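Local coordinates for putative cytoplasmic protein (Salmonella typhimurium LT2, PDB 2Q02) that is of unknown function but binds zinc in a xylose isomerase-like TIM barrel, and may act as an isomerase, at residues 212-218 with 244-250; 7-13 with 33-39; 171-176 with 223-229. One frame throughout, in Å; residues are numbered along the deposited sequence. Where two conformers were deposited one is given.

In the fold
All three contacts belong to one closed eight-stranded barrel. Interaction 2 is its buried strand-to-strand seam, where strands 9-12 and 35-39 pair by backbone bonds. Interaction 1 joins two loops that follow strands 193-198 and 242-244; partly buried, it runs from the zinc ligand E245 out to exposed E213 and S249. Interaction 3, again buried, lies farther than interaction 2 from the chain centre and sets helix 171-176 against the start of helix 226-235. Both 1 and 3 put a selenomethionine on an aromatic ring, but 3 uses neutral amides and a hydroxyl where 1 has salt bridges and a metal. R39 and E245 link the first two by a salt bridge; F172 packs on R215 between the first and third.

Interaction 1. Residues 212-218 with 244-250; sequences DEQRIML and FEPFSSQ. With ZN (zinc ion), chain E.
E245 binds the zinc ion through OE1, and the same oxygen receives a salt-bridging hydrogen bond from R215 NH2 at 3.1 Å. The bond is bent, and the donor stands above the carboxylate plane, the two flat groups being 82° apart. E245 OE2 pairs with R39.

In the next shell, the R215 guanidinium is held by F247, whose CD2 lies over the centre of one face, and by D212, whose OD1 takes a bond from NH1. Arginine suits the place because its N-H groups can serve several acids at once, D212, E245 and the zinc ligand D170, while its flat face rests on a ring. The bend at chi3 (66°) turns its end toward E245.

Backbone bonds fix the loops behind it: R215 O accepts from F247 N and S248 N, both at 3.0 Å, from opposite faces of its plane. At the exposed end, E213 OE1 takes the backbone N of S249 at 3.0 Å, and OE2 takes its hydroxyl OG in one of two conformers. Toward helix 256-271 the chemistry becomes apolar. CE of selenomethionine M217 makes an off-centre CH-pi contact with the F244 ring, 4.3 Å from its centroid, while L218 CD1 touches that ring at its edge. E139, D170 and H197 also bind the zinc, at the C-terminal ends of the strands of a TIM barrel, where such barrels carry their active sites.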
loop_
_atom_site.group_PDB
_atom_site.type_symbol
_atom_site.label_atom_id
_atom_site.label_comp_id
_atom_site.label_asym_id
_atom_site.label_seq_id
_atom_site.Cartn_x
_atom_site.Cartn_y
_atom_site.Cartn_z
ATOM N N ASP A 212 -2.077 5.067 12.531
ATOM C CA ASP A 212 -2.974 4.725 11.423
ATOM C C ASP A 212 -4.441 5.113 11.661
ATOM O O ASP A 212 -5.154 5.425 10.702
ATOM C CB ASP A 212 -2.886 3.235 11.094
ATOM C CG ASP A 212 -1.550 2.850 10.480
ATOM O OD1 ASP A 212 -0.876 3.710 9.897
ATOM O OD2 ASP A 212 -1.159 1.678 10.586
ATOM N N GLU A 213 -4.876 5.126 12.917
ATOM C CA GLU A 213 -6.253 5.523 13.266
ATOM C C GLU A 213 -6.658 6.954 12.793
ATOM O O GLU A 213 -7.840 7.250 12.667
ATOM C CB GLU A 213 -6.455 5.366 14.791
ATOM C CG GLU A 213 -7.698 6.006 15.397
ATOM C CD GLU A 213 -9.004 5.549 14.761
ATOM O OE1 GLU A 213 -9.016 4.431 14.205
ATOM O OE2 GLU A 213 -10.016 6.307 14.826
ATOM N N GLN A 214 -5.675 7.824 12.552
ATOM C CA GLN A 214 -5.932 9.193 12.081
ATOM C C GLN A 214 -6.019 9.279 10.560
ATOM O O GLN A 214 -6.301 10.341 10.014
ATOM C CB GLN A 214 -4.831 10.147 12.556
ATOM C CG GLN A 214 -4.880 10.521 14.035
ATOM C CD GLN A 214 -4.333 9.431 14.950
ATOM O OE1 GLN A 214 -3.173 9.049 14.864
ATOM N NE2 GLN A 214 -5.173 8.934 15.826
ATOM N N ARG A 215 -5.775 8.173 9.872
ATOM C CA ARG A 215 -5.664 8.206 8.430
ATOM C C ARG A 215 -7.039 8.081 7.804
ATOM O O ARG A 215 -7.668 7.013 7.851
ATOM C CB ARG A 215 -4.720 7.114 7.916
ATOM C CG ARG A 215 -3.262 7.364 8.258
ATOM C CD ARG A 215 -2.431 6.171 7.977
ATOM N NE ARG A 215 -2.383 5.888 6.557
ATOM C CZ ARG A 215 -1.682 4.895 6.008
ATOM N NH1 ARG A 215 -0.947 4.069 6.763
ATOM N NH2 ARG A 215 -1.723 4.724 4.691
ATOM N N ILE A 216 -7.488 9.190 7.224
ATOM C CA ILE A 216 -8.766 9.256 6.519
ATOM C C ILE A 216 -8.514 9.503 5.013
ATOM O O ILE A 216 -7.588 8.947 4.449
ATOM C CB ILE A 216 -9.712 10.286 7.186
ATOM C CG1 ILE A 216 -9.149 11.722 7.139
ATOM C CG2 ILE A 216 -9.942 9.874 8.614
ATOM C CD1 ILE A 216 -10.036 12.747 7.848
HETATM N N MSE A 217 -9.345 10.293 4.358
HETATM C CA MSE A 217 -9.164 10.580 2.951
HETATM C C MSE A 217 -8.701 12.036 2.739
HETATM O O MSE A 217 -8.449 12.773 3.709
HETATM C CB MSE A 217 -10.445 10.206 2.197
HETATM C CG MSE A 217 -10.639 8.685 2.132
HETATM SE SE MSE A 217 -9.433 7.809 0.778
HETATM C CE MSE A 217 -10.457 8.307 -0.790
ATOM N N LEU A 218 -8.533 12.427 1.476
ATOM C CA LEU A 218 -7.891 13.704 1.152
ATOM C C LEU A 218 -8.870 14.849 1.260
ATOM O O LEU A 218 -9.958 14.781 0.714
ATOM C CB LEU A 218 -7.257 13.659 -0.248
ATOM C CG LEU A 218 -6.181 12.563 -0.408
ATOM C CD1 LEU A 218 -5.489 12.630 -1.791
ATOM C CD2 LEU A 218 -5.158 12.633 0.707
ATOM N N PHE A 244 -5.625 4.547 -2.850
ATOM C CA PHE A 244 -6.148 5.202 -1.661
ATOM C C PHE A 244 -6.257 4.179 -0.530
ATOM O O PHE A 244 -6.899 3.139 -0.706
ATOM C CB PHE A 244 -7.511 5.852 -1.960
ATOM C CG PHE A 244 -7.410 7.075 -2.837
ATOM C CD1 PHE A 244 -6.906 8.267 -2.332
ATOM C CD2 PHE A 244 -7.800 7.031 -4.175
ATOM C CE1 PHE A 244 -6.793 9.399 -3.144
ATOM C CE2 PHE A 244 -7.714 8.174 -4.996
ATOM C CZ PHE A 244 -7.202 9.352 -4.481
ATOM N N GLU A 245 -5.599 4.469 0.604
ATOM C CA GLU A 245 -5.492 3.529 1.737
ATOM C C GLU A 245 -5.734 4.232 3.098
ATOM O O GLU A 245 -4.817 4.435 3.882
ATOM C CB GLU A 245 -4.135 2.782 1.721
ATOM C CG GLU A 245 -4.012 1.665 2.788
ATOM C CD GLU A 245 -2.578 1.191 3.036
ATOM O OE1 GLU A 245 -1.652 2.027 3.079
ATOM O OE2 GLU A 245 -2.360 -0.025 3.218
ATOM N N PRO A 246 -6.977 4.614 3.372
ATOM C CA PRO A 246 -7.320 5.045 4.716
ATOM C C PRO A 246 -7.427 3.873 5.722
ATOM O O PRO A 246 -7.649 2.727 5.315
ATOM C CB PRO A 246 -8.672 5.716 4.509
ATOM C CG PRO A 246 -9.266 4.980 3.404
ATOM C CD PRO A 246 -8.138 4.685 2.471
ATOM N N PHE A 247 -7.266 4.175 7.018
ATOM C CA PHE A 247 -7.311 3.165 8.114
ATOM C C PHE A 247 -8.289 3.465 9.271
ATOM O O PHE A 247 -8.610 2.569 10.063
ATOM C CB PHE A 247 -5.928 3.039 8.751
ATOM C CG PHE A 247 -5.038 2.076 8.082
ATOM C CD1 PHE A 247 -5.060 0.737 8.442
ATOM C CD2 PHE A 247 -4.136 2.508 7.114
ATOM C CE1 PHE A 247 -4.221 -0.180 7.823
ATOM C CE2 PHE A 247 -3.279 1.611 6.496
ATOM C CZ PHE A 247 -3.321 0.257 6.854
ATOM N N SER A 248 -8.716 4.715 9.398
ATOM C CA SER A 248 -9.513 5.136 10.557
ATOM C C SER A 248 -10.754 4.282 10.822
ATOM O O SER A 248 -11.378 3.769 9.900
ATOM C CB SER A 248 -9.959 6.590 10.373
ATOM O OG SER A 248 -10.914 6.938 11.347
ATOM N N SER A 249 -11.128 4.164 12.086
ATOM C CA SER A 249 -12.380 3.510 12.474
ATOM C C SER A 249 -13.592 4.343 12.066
ATOM O O SER A 249 -14.710 3.841 12.036
ATOM C CB SER A 249 -12.414 3.259 13.985
ATOM O OG SER A 249 -12.457 4.476 14.709
ATOM N N GLN A 250 -13.375 5.628 11.779
ATOM C CA GLN A 250 -14.446 6.487 11.232
ATOM C C GLN A 250 -15.000 5.892 9.917
ATOM O O GLN A 250 -16.139 6.146 9.544
ATOM C CB GLN A 250 -13.923 7.898 10.910
ATOM C CG GLN A 250 -13.618 8.857 12.086
ATOM C CD GLN A 250 -12.981 10.180 11.578
ATOM O OE1 GLN A 250 -13.592 10.930 10.791
ATOM N NE2 GLN A 250 -11.740 10.441 12.000
HETATM ZN ZN ZN E . 0.463 1.767 2.914
#

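Interaction 2. Residues 7-13 with 33-39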
loop_
_atom_site.group_PDB
_atom_site.type_symbol
_atom_site.label_atom_id
_atom_site.label_comp_id
_atom_site.label_asym_id
_atom_site.label_seq_id
_atom_site.Cartn_x
_atom_site.Cartn_y
_atom_site.Cartn_z
ATOM N N THR A 7 -7.525 5.850 -14.896
ATOM C CA THR A 7 -6.986 4.475 -14.953
ATOM C C THR A 7 -5.943 4.144 -13.880
ATOM O O THR A 7 -5.870 2.999 -13.411
ATOM C CB THR A 7 -6.272 4.306 -16.377
ATOM O OG1 THR A 7 -7.266 4.150 -17.385
ATOM C CG2 THR A 7 -5.247 3.127 -16.481
ATOM N N ARG A 8 -5.095 5.135 -13.570
ATOM C CA ARG A 8 -3.970 4.980 -12.640
ATOM C C ARG A 8 -4.379 4.953 -11.171
ATOM O O ARG A 8 -3.520 4.759 -10.323
ATOM C CB ARG A 8 -2.947 6.119 -12.804
ATOM C CG ARG A 8 -2.199 6.107 -14.117
ATOM C CD ARG A 8 -1.333 7.353 -14.274
ATOM N NE ARG A 8 -0.309 7.423 -13.238
ATOM C CZ ARG A 8 0.464 8.486 -12.995
ATOM N NH1 ARG A 8 0.355 9.590 -13.712
ATOM N NH2 ARG A 8 1.344 8.456 -12.004
ATOM N N PHE A 9 -5.650 5.180 -10.854
ATOM C CA PHE A 9 -6.086 5.145 -9.451
ATOM C C PHE A 9 -6.532 3.748 -9.041
ATOM O O PHE A 9 -7.095 2.998 -9.839
ATOM C CB PHE A 9 -7.171 6.196 -9.171
ATOM C CG PHE A 9 -6.648 7.607 -9.149
ATOM C CD1 PHE A 9 -5.750 8.012 -8.160
ATOM C CD2 PHE A 9 -7.054 8.535 -10.105
ATOM C CE1 PHE A 9 -5.233 9.301 -8.126
ATOM C CE2 PHE A 9 -6.551 9.861 -10.072
ATOM C CZ PHE A 9 -5.631 10.236 -9.076
ATOM N N CYS A 10 -6.255 3.404 -7.780
ATOM C CA CYS A 10 -6.552 2.062 -7.221
ATOM C C CYS A 10 -7.254 2.237 -5.886
ATOM O O CYS A 10 -6.916 3.121 -5.102
ATOM C CB CYS A 10 -5.239 1.279 -7.010
ATOM S SG CYS A 10 -5.365 -0.395 -6.307
ATOM N N ILE A 11 -8.252 1.414 -5.623
ATOM C CA ILE A 11 -8.944 1.512 -4.358
ATOM C C ILE A 11 -8.521 0.350 -3.470
ATOM O O ILE A 11 -8.773 -0.822 -3.781
ATOM C CB ILE A 11 -10.475 1.544 -4.527
ATOM C CG1 ILE A 11 -10.892 2.507 -5.664
ATOM C CG2 ILE A 11 -11.147 1.908 -3.193
ATOM C CD1 ILE A 11 -10.398 3.935 -5.515
ATOM N N ASN A 12 -7.875 0.692 -2.364
ATOM C CA ASN A 12 -7.523 -0.286 -1.356
ATOM C C ASN A 12 -8.790 -0.672 -0.540
ATOM O O ASN A 12 -9.608 0.193 -0.163
ATOM C CB ASN A 12 -6.399 0.273 -0.463
ATOM C CG ASN A 12 -5.776 -0.780 0.430
ATOM O OD1 ASN A 12 -6.477 -1.414 1.216
ATOM N ND2 ASN A 12 -4.449 -0.958 0.330
ATOM N N ARG A 13 -8.937 -1.972 -0.267
ATOM C CA ARG A 13 -10.119 -2.473 0.431
ATOM C C ARG A 13 -10.270 -1.995 1.883
ATOM O O ARG A 13 -11.347 -2.158 2.458
ATOM C CB ARG A 13 -10.187 -4.002 0.389
ATOM C CG ARG A 13 -11.554 -4.536 0.779
ATOM C CD ARG A 13 -11.618 -6.056 0.867
ATOM N NE ARG A 13 -12.962 -6.509 1.276
ATOM C CZ ARG A 13 -13.223 -7.631 1.942
ATOM N NH1 ARG A 13 -12.244 -8.456 2.282
ATOM N NH2 ARG A 13 -14.473 -7.932 2.266
ATOM N N PHE A 33 -13.266 2.890 -11.834
ATOM C CA PHE A 33 -11.856 2.524 -11.654
ATOM C C PHE A 33 -11.711 1.049 -11.970
ATOM O O PHE A 33 -12.685 0.320 -11.985
ATOM C CB PHE A 33 -11.366 2.841 -10.236
ATOM C CG PHE A 33 -11.507 4.283 -9.888
ATOM C CD1 PHE A 33 -10.691 5.231 -10.500
ATOM C CD2 PHE A 33 -12.509 4.712 -9.020
ATOM C CE1 PHE A 33 -10.843 6.579 -10.217
ATOM C CE2 PHE A 33 -12.668 6.059 -8.734
ATOM C CZ PHE A 33 -11.835 6.991 -9.333
ATOM N N ASN A 34 -10.487 0.620 -12.231
ATOM C CA ASN A 34 -10.230 -0.751 -12.666
ATOM C C ASN A 34 -9.114 -1.435 -11.859
ATOM O O ASN A 34 -8.554 -2.431 -12.291
ATOM C CB ASN A 34 -9.883 -0.766 -14.160
ATOM C CG ASN A 34 -8.613 0.046 -14.491
ATOM O OD1 ASN A 34 -7.796 0.373 -13.620
ATOM N ND2 ASN A 34 -8.459 0.372 -15.763
ATOM N N LYS A 35 -8.829 -0.903 -10.676
ATOM C CA LYS A 35 -7.773 -1.417 -9.809
ATOM C C LYS A 35 -8.204 -1.452 -8.358
ATOM O O LYS A 35 -8.824 -0.510 -7.874
ATOM C CB LYS A 35 -6.506 -0.562 -9.942
ATOM C CG LYS A 35 -5.843 -0.692 -11.325
ATOM C CD LYS A 35 -4.686 0.286 -11.559
ATOM C CE LYS A 35 -3.973 -0.038 -12.850
ATOM N NZ LYS A 35 -4.972 0.073 -13.899
ATOM N N VAL A 36 -7.878 -2.551 -7.680
ATOM C CA VAL A 36 -8.061 -2.674 -6.225
ATOM C C VAL A 36 -6.890 -3.362 -5.566
ATOM O O VAL A 36 -6.036 -3.921 -6.232
ATOM C CB VAL A 36 -9.316 -3.513 -5.830
ATOM C CG1 VAL A 36 -10.581 -2.827 -6.279
ATOM C CG2 VAL A 36 -9.233 -4.939 -6.416
ATOM N N GLU A 37 -6.885 -3.326 -4.244
ATOM C CA GLU A 37 -5.991 -4.110 -3.416
ATOM C C GLU A 37 -6.842 -4.892 -2.432
ATOM O O GLU A 37 -7.777 -4.339 -1.836
ATOM C CB GLU A 37 -5.058 -3.200 -2.606
ATOM C CG GLU A 37 -4.069 -2.375 -3.420
ATOM C CD GLU A 37 -3.137 -1.572 -2.527
ATOM O OE1 GLU A 37 -3.520 -0.418 -2.180
ATOM O OE2 GLU A 37 -2.052 -2.110 -2.150
ATOM N N LEU A 38 -6.507 -6.159 -2.235
ATOM C CA LEU A 38 -7.112 -6.955 -1.164
ATOM C C LEU A 38 -6.183 -6.984 0.056
ATOM O O LEU A 38 -5.070 -6.463 0.011
ATOM C CB LEU A 38 -7.464 -8.366 -1.657
ATOM C CG LEU A 38 -8.602 -8.480 -2.689
ATOM C CD1 LEU A 38 -8.831 -9.921 -3.078
ATOM C CD2 LEU A 38 -9.901 -7.865 -2.193
ATOM N N ARG A 39 -6.657 -7.570 1.156
ATOM C CA ARG A 39 -5.938 -7.514 2.429
ATOM C C ARG A 39 -6.251 -8.688 3.392
ATOM O O ARG A 39 -7.392 -9.182 3.470
ATOM C CB ARG A 39 -6.283 -6.212 3.169
ATOM C CG ARG A 39 -6.336 -4.913 2.344
ATOM C CD ARG A 39 -6.672 -3.756 3.282
ATOM N NE ARG A 39 -5.713 -3.734 4.380
ATOM C CZ ARG A 39 -4.574 -3.044 4.384
ATOM N NH1 ARG A 39 -4.241 -2.235 3.387
ATOM N NH2 ARG A 39 -3.769 -3.136 5.417
HETATM O O HOH W 1 -8.615 2.597 -11.888
HETATM O O HOH W 2 -9.217 -8.794 1.270
#
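N12 and R39 meet through a hydrogen bond from R39 NH1 to N12 OD1, 3.2 Å long and fairly straight at 163°, with the oxygen near the guanidinium plane. The arginine bends at chi3 (55°) to bring NH1 there, and its charge is also met by D41 and E245. N12 turns its other amide atom, ND2, to E37 OE1 in a weak bond of 2.7 Å. An asparagine, donor and acceptor at once, thus fits between a base and an acid; its OD1 also accepts from K14 N. E37 OE2 is held by T69, N71 and the zinc ligand H197, making E37 a second-shell residue of the metal site.

At the other end K35 NZ bonds T7 O at 3.1 Å and N34 OD1 at 2.9 Å, a long flexible chain reaching back along the neighbouring segment.

Between these ends runs the parallel ladder. I11 N donates to K35 O, E37 N to I11 O, and R13 N to E37 O. Just before direct pairing begins, a water accepts from N34 N and probably donates to F9 O.

Van der Waals packing adds to this: C10 SG rests on V36 C, and F33 CE1 meets F9 CB at 3.8 Å. The two strands, 28° from parallel, belong to a beta-alpha-beta unit with helix 21-30. Strands 242-244 and 66-73 flank the pair, and helix 256-271 packs on F9, I11 and F33.

Interaction 3. Residues 171-176 with 223-229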
loop_
_atom_site.group_PDB
_atom_site.type_symbol
_atom_site.label_atom_id
_atom_site.label_comp_id
_atom_site.label_asym_id
_atom_site.label_seq_id
_atom_site.Cartn_x
_atom_site.Cartn_y
_atom_site.Cartn_z
ATOM N N THR A 171 2.352 7.942 1.573
ATOM C CA THR A 171 2.515 9.365 1.924
ATOM C C THR A 171 2.474 9.624 3.439
ATOM O O THR A 171 3.129 10.541 3.921
ATOM C CB THR A 171 1.459 10.256 1.283
ATOM O OG1 THR A 171 0.160 9.784 1.660
ATOM C CG2 THR A 171 1.612 10.275 -0.242
ATOM N N PHE A 172 1.711 8.824 4.172
ATOM C CA PHE A 172 1.690 8.897 5.625
ATOM C C PHE A 172 3.043 8.515 6.216
ATOM O O PHE A 172 3.559 9.187 7.133
ATOM C CB PHE A 172 0.613 7.969 6.182
ATOM C CG PHE A 172 0.660 7.791 7.678
ATOM C CD1 PHE A 172 1.411 6.774 8.249
ATOM C CD2 PHE A 172 -0.099 8.611 8.516
ATOM C CE1 PHE A 172 1.419 6.594 9.651
ATOM C CE2 PHE A 172 -0.104 8.431 9.904
ATOM C CZ PHE A 172 0.648 7.421 10.471
ATOM N N HIS A 173 3.597 7.420 5.708
ATOM C CA HIS A 173 4.868 6.926 6.236
ATOM C C HIS A 173 6.027 7.847 5.862
ATOM O O HIS A 173 6.938 8.036 6.668
ATOM C CB HIS A 173 5.102 5.452 5.885
ATOM C CG HIS A 173 4.133 4.540 6.569
ATOM N ND1 HIS A 173 4.077 4.416 7.944
ATOM C CD2 HIS A 173 3.150 3.748 6.079
ATOM C CE1 HIS A 173 3.115 3.565 8.268
ATOM N NE2 HIS A 173 2.543 3.140 7.156
ATOM N N HIS A 174 5.965 8.448 4.678
ATOM C CA HIS A 174 6.887 9.517 4.315
ATOM C C HIS A 174 6.772 10.702 5.295
ATOM O O HIS A 174 7.779 11.276 5.750
ATOM C CB HIS A 174 6.601 10.005 2.880
ATOM C CG HIS A 174 7.438 11.175 2.442
ATOM N ND1 HIS A 174 8.637 11.030 1.775
ATOM C CD2 HIS A 174 7.234 12.511 2.561
ATOM C CE1 HIS A 174 9.146 12.223 1.525
ATOM N NE2 HIS A 174 8.315 13.140 1.993
ATOM N N HIS A 175 5.538 11.088 5.609
ATOM C CA HIS A 175 5.308 12.231 6.479
ATOM C C HIS A 175 5.876 12.008 7.867
ATOM O O HIS A 175 6.439 12.930 8.453
ATOM C CB HIS A 175 3.813 12.534 6.565
ATOM C CG HIS A 175 3.477 13.751 7.364
ATOM N ND1 HIS A 175 2.804 13.689 8.565
ATOM C CD2 HIS A 175 3.694 15.064 7.121
ATOM C CE1 HIS A 175 2.615 14.912 9.024
ATOM N NE2 HIS A 175 3.153 15.764 8.170
ATOM N N LEU A 176 5.735 10.787 8.380
ATOM C CA LEU A 176 6.245 10.450 9.735
ATOM C C LEU A 176 7.758 10.310 9.801
ATOM O O LEU A 176 8.348 10.546 10.857
ATOM C CB LEU A 176 5.606 9.180 10.302
ATOM C CG LEU A 176 4.408 9.402 11.204
ATOM C CD1 LEU A 176 3.202 9.855 10.397
ATOM C CD2 LEU A 176 4.124 8.105 11.925
ATOM N N VAL A 223 -2.968 17.443 6.557
ATOM C CA VAL A 223 -1.767 17.960 7.215
ATOM C C VAL A 223 -0.466 17.470 6.530
ATOM O O VAL A 223 0.612 18.037 6.734
ATOM C CB VAL A 223 -1.810 17.596 8.749
ATOM C CG1 VAL A 223 -0.422 17.484 9.378
ATOM C CG2 VAL A 223 -2.673 18.615 9.508
HETATM N N MSE A 224 -0.566 16.445 5.695
HETATM C CA MSE A 224 0.634 15.736 5.262
HETATM C C MSE A 224 1.197 16.140 3.898
HETATM O O MSE A 224 2.228 15.594 3.484
HETATM C CB MSE A 224 0.370 14.235 5.297
HETATM C CG MSE A 224 -0.242 13.805 6.590
HETATM SE SE MSE A 224 0.027 11.965 6.892
HETATM C CE MSE A 224 -0.109 12.044 8.722
ATOM N N GLN A 225 0.543 17.083 3.218
ATOM C CA GLN A 225 0.993 17.574 1.917
ATOM C C GLN A 225 0.922 16.510 0.815
ATOM O O GLN A 225 1.846 16.369 0.022
ATOM C CB GLN A 225 2.411 18.175 2.005
ATOM C CG GLN A 225 2.444 19.561 2.644
ATOM C CD GLN A 225 3.763 20.291 2.404
ATOM O OE1 GLN A 225 3.928 20.982 1.399
ATOM N NE2 GLN A 225 4.704 20.140 3.333
ATOM N N ASN A 226 -0.178 15.765 0.757
ATOM C CA ASN A 226 -0.333 14.769 -0.306
ATOM C C ASN A 226 -0.296 15.399 -1.703
ATOM O O ASN A 226 0.392 14.881 -2.566
ATOM C CB ASN A 226 -1.622 13.952 -0.136
ATOM C CG ASN A 226 -1.506 12.904 0.952
ATOM O OD1 ASN A 226 -1.401 11.707 0.679
ATOM N ND2 ASN A 226 -1.519 13.356 2.195
ATOM N N TYR A 227 -1.021 16.509 -1.909
ATOM C CA TYR A 227 -1.062 17.180 -3.214
ATOM C C TYR A 227 0.347 17.456 -3.665
ATOM O O TYR A 227 0.692 17.179 -4.811
ATOM C CB TYR A 227 -1.854 18.508 -3.175
ATOM C CG TYR A 227 -2.087 19.157 -4.556
ATOM C CD1 TYR A 227 -3.175 18.791 -5.347
ATOM C CD2 TYR A 227 -1.213 20.132 -5.065
ATOM C CE1 TYR A 227 -3.397 19.377 -6.611
ATOM C CE2 TYR A 227 -1.422 20.721 -6.328
ATOM C CZ TYR A 227 -2.518 20.337 -7.105
ATOM O OH TYR A 227 -2.746 20.897 -8.369
ATOM N N GLN A 228 1.157 17.979 -2.747
ATOM C CA GLN A 228 2.540 18.337 -3.054
ATOM C C GLN A 228 3.448 17.125 -3.190
ATOM O O GLN A 228 4.355 17.128 -4.022
ATOM C CB GLN A 228 3.106 19.298 -2.009
ATOM C CG GLN A 228 2.473 20.688 -2.032
ATOM C CD GLN A 228 1.394 20.901 -0.969
ATOM O OE1 GLN A 228 0.725 19.965 -0.518
ATOM N NE2 GLN A 228 1.228 22.155 -0.567
ATOM N N GLN A 229 3.209 16.087 -2.400
ATOM C CA GLN A 229 3.983 14.844 -2.553
ATOM C C GLN A 229 3.687 14.200 -3.903
ATOM O O GLN A 229 4.585 13.671 -4.532
ATOM C CB GLN A 229 3.695 13.834 -1.443
ATOM C CG GLN A 229 4.351 14.127 -0.108
ATOM C CD GLN A 229 4.254 12.916 0.825
ATOM O OE1 GLN A 229 4.714 11.819 0.474
ATOM N NE2 GLN A 229 3.638 13.098 1.998
#
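T171 and N226 form the shortest polar link, T171 OG1 donating to N226 OD1 at 2.7 Å, with H197 O as a second, weaker acceptor. A chi1 of 56° sets OG1 between the backbone N and the carbonyl carbon, aimed at the amide. In return Q229 NE2 donates to T171 O, 3.2 Å long and nearly straight at 174°. This carbonyl is also taken by H175 N, the two donors arriving from opposite faces of its plane. Q229 NE2 reaches M224 O as well, 3.2 Å away and in the amide plane, so two acceptors fix the rotation of the amide. Glutamine suits the spot, being long enough to bridge T171 O across the contact and M224 O of its own segment. D222 binds N226 ND2 and positions that amide.

In the TIM barrel, T171 comes straight after strand 166-170, and helix 226-235 follows strand 193-198 and precedes strand 242-244 in the chain; the contact thus joins a short strand-end helix to the start of an outer one.

The apolar and aromatic contacts gather on selenomethionine M224. Its CG sits over one face of the H175 ring, 3.8 Å from the centroid in a CH-pi contact. Its pliant chain runs on, extended, to bring CE within 3.4 Å of F172 CD2, with SE obliquely beside that ring in a Met-aromatic contact. H175 ND1 is buried beneath this chain without a polar partner, while Q229 OE1 slides past the H174 ring, 3.3 Å from CD2.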